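Local structure of glyoxalase family protein (2P7O) at the interface of chains A and B. The protein catalyses the hydration of the antibiotic fosfomycin, using bound manganese, and so confers fosfomycin resistance on Listeria monocytogenes. Numbering follows the deposited sequence. Chains: chain A/B, Glyoxalase family protein.

The interface of chains A and B. Residues chain A 69, 71, 118, 120, 125-126; chain B 7, 9.
A:His69 pairs with B:Thr9 and A:Ala71 with B:His7 where strand 69-73 of chain A runs antiparallel to strand 4-12 of chain B, and this is the tight part of the contact. The amide N of B:Thr9 bonds to O of A:His69 at 2.8 Å, nearly straight, and N of A:His69 returns a bond to the carbonyl of B:Thr9. Two residues along the strand, A:Ala71 N donates to B:His7 O (2.9 Å), while the reverse bond is weak. Each pair also packs a carbon on an imidazole: B:Thr9 CB sits over the rim of the A:His69 ring, 3.3 Å from CE1, and the A:Ala71 methyl CB lies likewise over B:His7. With CG of B:His7 set between its backbone N and carbonyl carbon (chi1 59°), the ring reaches across to the chain A carboxylates. Its NE2 lies 3.2 Å from OE1 of A:Glu118, whose carboxylate stands almost perpendicular to the ring. This is the manganese site of the vicinal-oxygen-chelate (glyoxalase) fold: A:His69, A:Glu118 and A:Glu126 hold the manganese from one subunit, and B:His7 is placed to join them from the other, so dimer formation probably completes the site. Packing is looser towards A:His120, which meets B:His7 edge-to-face with ring centroids 5.2 Å apart, and A:Glu125, whose side chain points away from chain B. A:Glu126, bent at chi2 (39°), brings its carboxylate back to B:Thr9, whose hydroxyl OG1 donates to OE1 at 2.8 Å from above the carboxylate plane.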
# COMPACT_ATOMS: atom_id res chain seq x y z
N HIS A 69 -2.42 -5.18 -3.48
CA HIS A 69 -2.56 -5.61 -2.10
C HIS A 69 -1.30 -5.27 -1.31
O HIS A 69 -0.17 -5.23 -1.85
CB HIS A 69 -2.79 -7.11 -1.97
CG HIS A 69 -1.75 -8.02 -2.57
ND1 HIS A 69 -1.74 -8.36 -3.91
CD2 HIS A 69 -0.72 -8.71 -2.02
CE1 HIS A 69 -0.72 -9.21 -4.14
NE2 HIS A 69 -0.08 -9.43 -3.00
N ALA A 71 0.96 -6.81 1.75
CA ALA A 71 1.23 -8.15 2.33
C ALA A 71 2.09 -7.95 3.58
O ALA A 71 3.14 -7.27 3.53
CB ALA A 71 1.98 -8.97 1.28
N GLU A 118 -2.79 -9.53 2.40
CA GLU A 118 -2.17 -10.84 2.38
C GLU A 118 -1.33 -10.97 3.66
O GLU A 118 -0.61 -10.06 4.05
CB GLU A 118 -1.32 -10.98 1.12
CG GLU A 118 -0.49 -12.25 1.00
CD GLU A 118 0.43 -12.32 -0.21
OE1 GLU A 118 0.55 -11.28 -0.92
OE2 GLU A 118 1.03 -13.41 -0.43
N HIS A 120 1.74 -13.34 4.48
CA HIS A 120 2.63 -14.12 3.63
C HIS A 120 3.64 -14.80 4.54
O HIS A 120 4.37 -14.08 5.24
CB HIS A 120 3.28 -13.13 2.64
CG HIS A 120 4.34 -13.73 1.75
ND1 HIS A 120 4.22 -13.78 0.36
CD2 HIS A 120 5.60 -14.17 2.01
CE1 HIS A 120 5.30 -14.33 -0.14
NE2 HIS A 120 6.15 -14.61 0.84
N GLU A 125 7.64 -14.00 -2.89
CA GLU A 125 7.20 -14.11 -4.28
C GLU A 125 5.75 -13.61 -4.29
O GLU A 125 5.14 -13.56 -3.21
CB GLU A 125 7.29 -15.60 -4.68
CG GLU A 125 6.42 -16.42 -3.72
CD GLU A 125 6.71 -17.92 -3.85
OE1 GLU A 125 7.41 -18.31 -4.81
OE2 GLU A 125 6.28 -18.68 -2.94
N GLU A 126 5.21 -13.34 -5.49
CA GLU A 126 3.80 -12.98 -5.55
C GLU A 126 3.03 -14.26 -5.88
O GLU A 126 3.35 -14.95 -6.85
CB GLU A 126 3.67 -11.96 -6.68
CG GLU A 126 2.25 -11.44 -6.91
CD GLU A 126 1.54 -11.25 -5.57
OE1 GLU A 126 2.08 -10.51 -4.74
OE2 GLU A 126 0.43 -11.82 -5.33
N HIS B 7 5.65 -7.21 1.36
CA HIS B 7 5.76 -6.50 0.07
C HIS B 7 4.44 -5.80 -0.20
O HIS B 7 3.44 -6.02 0.49
CB HIS B 7 6.04 -7.52 -1.03
CG HIS B 7 5.00 -8.58 -1.20
ND1 HIS B 7 4.99 -9.74 -0.45
CD2 HIS B 7 3.95 -8.67 -2.06
CE1 HIS B 7 3.96 -10.50 -0.85
NE2 HIS B 7 3.32 -9.86 -1.82
N THR B 9 1.96 -5.19 -3.65
CA THR B 9 1.86 -5.48 -5.06
C THR B 9 0.84 -4.53 -5.72
O THR B 9 -0.29 -4.38 -5.20
CB THR B 9 1.37 -6.91 -5.30
OG1 THR B 9 2.43 -7.77 -4.90
CG2 THR B 9 1.08 -7.11 -6.78